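LbaCas13a H328A (C2c2) (Lachnospiraceae bacterium NK4A179, PDB 5WLH) binds pre-crRNA as the guide-carrying protein of an RNA-targeting CRISPR-Cas system and, as a Cas13a family nuclease, cleaves RNA. Local coordinates at residues D1064-E1067 against Y1068-K1072; Q1090-I1093 against K1094-Q1097. All coordinates share one frame; numbering follows the deposited sequence.

Contact 1: residues D1064-E1067 against Y1068-K1072; sequences DIVE and YYKLK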
ATOM      1  N   ASP A1064     -32.979 -17.713 -10.656  1.00 43.74           N
ATOM      2  CA  ASP A1064     -31.711 -17.256 -11.223  1.00 38.54           C
ATOM      3  C   ASP A1064     -31.430 -17.951 -12.547  1.00 34.63           C
ATOM      4  O   ASP A1064     -31.059 -17.310 -13.536  1.00 37.01           O
ATOM      5  CB  ASP A1064     -30.564 -17.526 -10.245  1.00 40.65           C
ATOM      6  CG  ASP A1064     -30.599 -16.629  -9.024  1.00 43.20           C
ATOM      7  OD1 ASP A1064     -31.104 -15.490  -9.128  1.00 40.08           O
ATOM      8  OD2 ASP A1064     -30.110 -17.073  -7.961  1.00 47.12           O
ATOM      9  N   ILE A1065     -31.570 -19.278 -12.565  1.00 34.14           N
ATOM     10  CA  ILE A1065     -31.294 -20.054 -13.767  1.00 34.24           C
ATOM     11  C   ILE A1065     -32.306 -19.716 -14.850  1.00 37.03           C
ATOM     12  O   ILE A1065     -31.969 -19.638 -16.037  1.00 35.52           O
ATOM     13  CB  ILE A1065     -31.288 -21.552 -13.426  1.00 37.47           C
ATOM     14  CG1 ILE A1065     -30.181 -21.859 -12.405  1.00 34.83           C
ATOM     15  CG2 ILE A1065     -31.113 -22.387 -14.668  1.00 41.96           C
ATOM     16  CD1 ILE A1065     -30.416 -23.111 -11.625  1.00 33.74           C
ATOM     17  N   VAL A1066     -33.553 -19.480 -14.450  1.00 42.25           N
ATOM     18  CA  VAL A1066     -34.568 -19.012 -15.385  1.00 39.81           C
ATOM     19  C   VAL A1066     -34.144 -17.686 -16.007  1.00 42.71           C
ATOM     20  O   VAL A1066     -34.151 -17.522 -17.234  1.00 43.99           O
ATOM     21  CB  VAL A1066     -35.923 -18.896 -14.667  1.00 42.21           C
ATOM     22  CG1 VAL A1066     -36.922 -18.103 -15.506  1.00 42.72           C
ATOM     23  CG2 VAL A1066     -36.444 -20.288 -14.312  1.00 43.15           C
ATOM     24  N   GLU A1067     -33.759 -16.722 -15.166  1.00 43.76           N
ATOM     25  CA  GLU A1067     -33.347 -15.413 -15.669  1.00 41.30           C
ATOM     26  C   GLU A1067     -32.096 -15.520 -16.535  1.00 41.05           C
ATOM     27  O   GLU A1067     -31.974 -14.826 -17.552  1.00 38.79           O
ATOM     28  CB  GLU A1067     -33.129 -14.456 -14.494  1.00 42.79           C
ATOM     29  CG  GLU A1067     -32.748 -13.028 -14.875  1.00 49.24           C
ATOM     30  CD  GLU A1067     -33.897 -12.229 -15.480  1.00 55.87           C
ATOM     31  OE1 GLU A1067     -35.013 -12.777 -15.621  1.00 56.93           O
ATOM     32  OE2 GLU A1067     -33.676 -11.041 -15.810  1.00 57.47           O
ATOM     33  N   TYR A1068     -31.162 -16.398 -16.153  1.00 41.90           N
ATOM     34  CA  TYR A1068     -29.976 -16.640 -16.971  1.00 40.28           C
ATOM     35  C   TYR A1068     -30.361 -17.074 -18.384  1.00 40.16           C
ATOM     36  O   TYR A1068     -29.857 -16.534 -19.376  1.00 35.86           O
ATOM     37  CB  TYR A1068     -29.099 -17.698 -16.294  1.00 37.99           C
ATOM     38  CG  TYR A1068     -28.017 -18.282 -17.172  1.00 38.94           C
ATOM     39  CD1 TYR A1068     -26.844 -17.588 -17.412  1.00 38.29           C
ATOM     40  CD2 TYR A1068     -28.164 -19.537 -17.749  1.00 37.92           C
ATOM     41  CE1 TYR A1068     -25.849 -18.116 -18.219  1.00 38.42           C
ATOM     42  CE2 TYR A1068     -27.179 -20.073 -18.550  1.00 40.29           C
ATOM     43  CZ  TYR A1068     -26.020 -19.355 -18.784  1.00 38.78           C
ATOM     44  OH  TYR A1068     -25.031 -19.881 -19.587  1.00 40.40           O
ATOM     45  N   TYR A1069     -31.267 -18.048 -18.493  1.00 42.15           N
ATOM     46  CA  TYR A1069     -31.677 -18.531 -19.807  1.00 42.68           C
ATOM     47  C   TYR A1069     -32.461 -17.471 -20.572  1.00 44.33           C
ATOM     48  O   TYR A1069     -32.280 -17.322 -21.786  1.00 47.74           O
ATOM     49  CB  TYR A1069     -32.492 -19.812 -19.659  1.00 40.10           C
ATOM     50  CG  TYR A1069     -31.623 -21.009 -19.387  1.00 40.75           C
ATOM     51  CD1 TYR A1069     -30.568 -21.326 -20.236  1.00 42.34           C
ATOM     52  CD2 TYR A1069     -31.841 -21.815 -18.285  1.00 40.50           C
ATOM     53  CE1 TYR A1069     -29.767 -22.420 -19.992  1.00 40.80           C
ATOM     54  CE2 TYR A1069     -31.039 -22.912 -18.038  1.00 42.42           C
ATOM     55  CZ  TYR A1069     -30.007 -23.203 -18.890  1.00 40.57           C
ATOM     56  OH  TYR A1069     -29.211 -24.296 -18.638  1.00 47.94           O
ATOM     57  N   LYS A1070     -33.319 -16.716 -19.880  1.00 43.45           N
ATOM     58  CA  LYS A1070     -34.103 -15.681 -20.552  1.00 46.62           C
ATOM     59  C   LYS A1070     -33.203 -14.603 -21.142  1.00 46.82           C
ATOM     60  O   LYS A1070     -33.420 -14.155 -22.274  1.00 45.07           O
ATOM     61  CB  LYS A1070     -35.109 -15.059 -19.583  1.00 51.00           C
ATOM     62  CG  LYS A1070     -36.314 -15.940 -19.249  1.00 53.78           C
ATOM     63  CD  LYS A1070     -37.352 -15.151 -18.454  1.00 59.50           C
ATOM     64  CE  LYS A1070     -38.538 -16.016 -18.036  1.00 64.27           C
ATOM     65  NZ  LYS A1070     -39.510 -16.260 -19.145  1.00 67.55           N
ATOM     66  N   LEU A1071     -32.185 -14.173 -20.390  1.00 41.56           N
ATOM     67  CA  LEU A1071     -31.263 -13.175 -20.912  1.00 38.63           C
ATOM     68  C   LEU A1071     -30.327 -13.773 -21.954  1.00 38.04           C
ATOM     69  O   LEU A1071     -29.888 -13.063 -22.869  1.00 40.40           O
ATOM     70  CB  LEU A1071     -30.458 -12.552 -19.770  1.00 36.31           C
ATOM     71  CG  LEU A1071     -31.230 -11.549 -18.919  1.00 38.83           C
ATOM     72  CD1 LEU A1071     -30.604 -11.434 -17.535  1.00 39.81           C
ATOM     73  CD2 LEU A1071     -31.269 -10.201 -19.604  1.00 38.62           C
ATOM     74  N   LYS A1072     -29.988 -15.058 -21.811  1.00 34.53           N
ATOM     75  CA  LYS A1072     -29.263 -15.768 -22.858  1.00 39.86           C
ATOM     76  C   LYS A1072     -29.997 -15.624 -24.190  1.00 47.73           C
ATOM     77  O   LYS A1072     -29.419 -15.179 -25.189  1.00 48.86           O
ATOM     78  CB  LYS A1072     -29.100 -17.244 -22.463  1.00 41.60           C
ATOM     79  CG  LYS A1072     -28.102 -18.113 -23.289  1.00 47.96           C
ATOM     80  CD  LYS A1072     -28.441 -18.244 -24.791  1.00 52.34           C
ATOM     81  CE  LYS A1072     -29.796 -18.922 -25.052  1.00 50.66           C
ATOM     82  NZ  LYS A1072     -30.030 -19.142 -26.505  1.00 42.01           N
TER
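Ile1065 and Tyr1069 run side by side and point the same way, the branch methyl CG2 of Ile1065 meeting Tyr1069 CE2 at 3.4 Å. The methyl lies there because it stands anti to the backbone N of Ile1065 and leans over the next turn. On the neighbouring stripe Val1066 does likewise with Lys1070: Val1066 CG1 packs on Lys1070 CE at 3.7 Å, so the lysine's apolar methylenes serve the contact while its ammonium reaches beyond it. Glu1067 and Leu1071 instead pass at a slant. The glutamate's CG is anti to its own N (chi1 -178°) and the chain then bends at chi2, which lays OE2 against Leu1071 CD1 at 3.5 Å. With an alanine here the carboxylate arm is gone, and Leu1071 CD1 would probably lose its cover on that side.

All these pairs are four residues apart on the alpha-helix 1062-1075, whose backbone sets the spacing. Tyr1068 N bonds to Asp1064 O at 2.8 Å, and Leu1071 N to Glu1067 O at 2.9 Å with a nearly straight N-H angle of 166°. Between the two aromatic neighbours, Tyr1068 CD2 rests over the centre of one Tyr1069 ring face, 3.9 Å above its plane.

Farther out, the hydroxyl of Tyr1069 is hydrogen-bonded to Val1026 O, fixing the far end of the ring, which also packs on Ala1020. Asp1064 is buried, and its charge is met by the salt bridge from OD1 to Arg1358 and by Ser1061 N at OD2.

Contact 2: residues Q1090-I1093 against K1094-Q1097; sequences QKNI and KKFQ. With nucleotides of chain B.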
ATOM      1  N   GLN A1090     -26.846  -3.054 -24.691  1.00 44.68           N
ATOM      2  CA  GLN A1090     -25.722  -3.045 -23.764  1.00 42.74           C
ATOM      3  C   GLN A1090     -26.161  -3.443 -22.357  1.00 42.45           C
ATOM      4  O   GLN A1090     -25.550  -4.316 -21.726  1.00 35.69           O
ATOM      5  CB  GLN A1090     -25.070  -1.663 -23.759  1.00 47.62           C
ATOM      6  CG  GLN A1090     -23.869  -1.541 -22.838  1.00 45.05           C
ATOM      7  CD  GLN A1090     -22.735  -2.485 -23.206  1.00 45.45           C
ATOM      8  OE1 GLN A1090     -21.815  -2.103 -23.925  1.00 45.67           O
ATOM      9  NE2 GLN A1090     -22.787  -3.717 -22.702  1.00 43.84           N
ATOM     10  N   LYS A1091     -27.229  -2.814 -21.852  1.00 41.58           N
ATOM     11  CA  LYS A1091     -27.712  -3.120 -20.508  1.00 43.88           C
ATOM     12  C   LYS A1091     -28.140  -4.575 -20.374  1.00 43.07           C
ATOM     13  O   LYS A1091     -27.979  -5.174 -19.304  1.00 43.93           O
ATOM     14  CB  LYS A1091     -28.878  -2.198 -20.140  1.00 50.88           C
ATOM     15  CG  LYS A1091     -28.543  -0.714 -20.122  1.00 55.25           C
ATOM     16  CD  LYS A1091     -29.771   0.115 -19.761  1.00 61.00           C
ATOM     17  CE  LYS A1091     -29.947   1.299 -20.706  1.00 64.50           C
ATOM     18  NZ  LYS A1091     -29.947   2.613 -19.995  1.00 65.27           N
ATOM     19  N   ASN A1092     -28.692  -5.164 -21.436  1.00 42.01           N
ATOM     20  CA  ASN A1092     -29.083  -6.568 -21.352  1.00 41.58           C
ATOM     21  C   ASN A1092     -27.866  -7.482 -21.376  1.00 37.26           C
ATOM     22  O   ASN A1092     -27.855  -8.533 -20.725  1.00 34.67           O
ATOM     23  CB  ASN A1092     -30.038  -6.918 -22.492  1.00 47.65           C
ATOM     24  CG  ASN A1092     -31.490  -6.780 -22.090  1.00 47.65           C
ATOM     25  OD1 ASN A1092     -31.821  -6.834 -20.904  1.00 44.82           O
ATOM     26  ND2 ASN A1092     -32.367  -6.603 -23.073  1.00 51.27           N
ATOM     27  N   ILE A1093     -26.843  -7.111 -22.143  1.00 36.77           N
ATOM     28  CA  ILE A1093     -25.605  -7.877 -22.138  1.00 36.98           C
ATOM     29  C   ILE A1093     -25.000  -7.874 -20.742  1.00 35.16           C
ATOM     30  O   ILE A1093     -24.593  -8.920 -20.223  1.00 38.59           O
ATOM     31  CB  ILE A1093     -24.626  -7.321 -23.187  1.00 41.37           C
ATOM     32  CG1 ILE A1093     -25.083  -7.727 -24.589  1.00 44.52           C
ATOM     33  CG2 ILE A1093     -23.209  -7.815 -22.933  1.00 38.50           C
ATOM     34  CD1 ILE A1093     -24.872  -9.201 -24.885  1.00 45.37           C
ATOM     35  N   LYS A1094     -24.959  -6.697 -20.107  1.00 36.38           N
ATOM     36  CA  LYS A1094     -24.438  -6.597 -18.745  1.00 36.82           C
ATOM     37  C   LYS A1094     -25.243  -7.462 -17.787  1.00 38.67           C
ATOM     38  O   LYS A1094     -24.670  -8.162 -16.942  1.00 38.35           O
ATOM     39  CB  LYS A1094     -24.441  -5.140 -18.282  1.00 38.59           C
ATOM     40  CG  LYS A1094     -23.804  -4.916 -16.907  1.00 40.93           C
ATOM     41  CD  LYS A1094     -22.292  -5.107 -16.979  1.00 40.16           C
ATOM     42  CE  LYS A1094     -21.598  -4.576 -15.726  1.00 40.96           C
ATOM     43  NZ  LYS A1094     -21.933  -5.373 -14.514  1.00 39.88           N
ATOM     44  N   LYS A1095     -26.574  -7.437 -17.910  1.00 34.88           N
ATOM     45  CA  LYS A1095     -27.412  -8.270 -17.055  1.00 35.49           C
ATOM     46  C   LYS A1095     -27.136  -9.748 -17.288  1.00 34.81           C
ATOM     47  O   LYS A1095     -27.090 -10.533 -16.333  1.00 34.12           O
ATOM     48  CB  LYS A1095     -28.892  -7.958 -17.295  1.00 39.75           C
ATOM     49  CG  LYS A1095     -29.370  -6.657 -16.679  1.00 43.94           C
ATOM     50  CD  LYS A1095     -30.866  -6.457 -16.920  1.00 50.23           C
ATOM     51  CE  LYS A1095     -31.365  -5.158 -16.302  1.00 54.37           C
ATOM     52  NZ  LYS A1095     -32.844  -5.181 -16.070  1.00 58.77           N
ATOM     53  N   PHE A1096     -26.950 -10.155 -18.548  1.00 31.17           N
ATOM     54  CA  PHE A1096     -26.634 -11.557 -18.795  1.00 29.95           C
ATOM     55  C   PHE A1096     -25.302 -11.930 -18.164  1.00 30.06           C
ATOM     56  O   PHE A1096     -25.174 -12.981 -17.527  1.00 33.36           O
ATOM     57  CB  PHE A1096     -26.567 -11.876 -20.281  1.00 29.26           C
ATOM     58  CG  PHE A1096     -26.042 -13.259 -20.540  1.00 37.21           C
ATOM     59  CD1 PHE A1096     -26.829 -14.359 -20.261  1.00 38.44           C
ATOM     60  CD2 PHE A1096     -24.746 -13.464 -20.982  1.00 42.02           C
ATOM     61  CE1 PHE A1096     -26.361 -15.637 -20.472  1.00 42.00           C
ATOM     62  CE2 PHE A1096     -24.263 -14.747 -21.180  1.00 42.85           C
ATOM     63  CZ  PHE A1096     -25.075 -15.833 -20.932  1.00 42.92           C
ATOM     64  N   GLN A1097     -24.284 -11.099 -18.383  1.00 31.85           N
ATOM     65  CA  GLN A1097     -22.979 -11.357 -17.789  1.00 32.90           C
ATOM     66  C   GLN A1097     -23.098 -11.512 -16.280  1.00 31.94           C
ATOM     67  O   GLN A1097     -22.510 -12.430 -15.690  1.00 31.46           O
ATOM     68  CB  GLN A1097     -22.019 -10.223 -18.149  1.00 35.29           C
ATOM     69  CG  GLN A1097     -21.720 -10.144 -19.639  1.00 38.55           C
ATOM     70  CD  GLN A1097     -20.721  -9.061 -19.990  1.00 41.89           C
ATOM     71  OE1 GLN A1097     -20.835  -7.915 -19.543  1.00 47.19           O
ATOM     72  NE2 GLN A1097     -19.721  -9.422 -20.781  1.00 44.33           N
TER
ATOM     73  P     A B  38     -16.977 -17.342 -20.755  1.00 40.05           P
ATOM     74  OP1   A B  38     -17.543 -18.005 -19.549  1.00 35.09           O
ATOM     75  OP2   A B  38     -17.793 -17.361 -22.006  1.00 38.40           O
ATOM     76  O5'   A B  38     -16.677 -15.807 -20.489  1.00 39.87           O
ATOM     77  C5'   A B  38     -15.966 -15.032 -21.447  1.00 38.82           C
ATOM     78  C4'   A B  38     -16.573 -13.661 -21.613  1.00 44.17           C
ATOM     79  O4'   A B  38     -17.682 -13.729 -22.549  1.00 44.83           O
ATOM     80  C3'   A B  38     -17.134 -13.035 -20.336  1.00 44.73           C
ATOM     81  O3'   A B  38     -16.956 -11.628 -20.397  1.00 41.99           O
ATOM     82  C2'   A B  38     -18.622 -13.326 -20.441  1.00 47.53           C
ATOM     83  O2'   A B  38     -19.437 -12.428 -19.718  1.00 50.20           O
ATOM     84  C1'   A B  38     -18.841 -13.190 -21.943  1.00 47.28           C
ATOM     85  N9    A B  38     -20.018 -13.895 -22.449  1.00 46.17           N
ATOM     86  C8    A B  38     -20.333 -15.226 -22.364  1.00 48.54           C
ATOM     87  N7    A B  38     -21.479 -15.526 -22.926  1.00 49.90           N
ATOM     88  C5    A B  38     -21.939 -14.310 -23.417  1.00 49.56           C
ATOM     89  C6    A B  38     -23.100 -13.946 -24.120  1.00 51.40           C
ATOM     90  N6    A B  38     -24.047 -14.818 -24.464  1.00 52.16           N
ATOM     91  N1    A B  38     -23.259 -12.648 -24.452  1.00 50.58           N
ATOM     92  C2    A B  38     -22.306 -11.773 -24.103  1.00 50.52           C
ATOM     93  N3    A B  38     -21.174 -11.994 -23.440  1.00 48.29           N
ATOM     94  C4    A B  38     -21.051 -13.296 -23.128  1.00 48.84           C
TER
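Helix 1087-1103 carries, along one flank, an RNA-facing patch that receives nucleotide A38 of chain B, and two of its consecutive turns meet here. Phe1096 meets the base: its CE2 sits 3.3 Å from A38 C5 and equally close to C6, so an edge of the phenyl is set over the adenine face. The two planes stand about halfway between parallel and perpendicular, which makes this an oblique packing and not a flat stack. With CG anti to the backbone N (chi1 171°), the ring is carried outward from the helix to reach the base. One turn earlier Ile1093 comes from another side, CD1 lying 3.7 Å from A38 C2 and only slightly out of the base plane; a branched aliphatic chain suits such an apolar approach.

Gln1097 crosses Ile1093 and then runs on extended to the ribose. Its NE2 gives a weak hydrogen bond to A38 O2', 3.2 Å long and bent to 126°. Its root is firm, since Gln1097 N bonds to Ile1093 O at 2.9 Å with an almost linear 172°, and its CG packs on that same carbonyl oxygen at 3.2 Å.

On the flank toward the strands, Lys1094 sends NZ to Ala1354 O and to the carboxylate of Glu1098, and also packs near an RNA phosphate, where a positive charge is apt. Gln1090 OE1 takes a hydrogen bond from Lys685.

Phe1096 thus covers part of one face of the adenine and Ile1093 meets its C2 edge, while the weak bond from Gln1097 reaches a 2'-hydroxyl, a group that DNA lacks, consistent with a site for RNA.

Overall arrangement
Contact 1 comes first along the chain, on helix 1062-1075, and contact 2 follows on helix 1087-1103, the next helix. Their centres are about 11 Å apart, both well away from the centre of this large chain. The helices meet directly: Tyr1068 CE1 lies 3.4 Å from Phe1096 CE1, with the two ring planes about 25° apart, and Leu1071 packs against Asn1092 and Lys1095. Residues 1064-1072 therefore back the helix that touches the guide RNA. Gln1090 and Lys1094 of that helix also pack on strands 1336-1344 and 1349-1353 of the four-stranded antiparallel sheet. Phe1096 joins the layers, lying between a tyrosine of the first helix and the adenine of A38 of chain B.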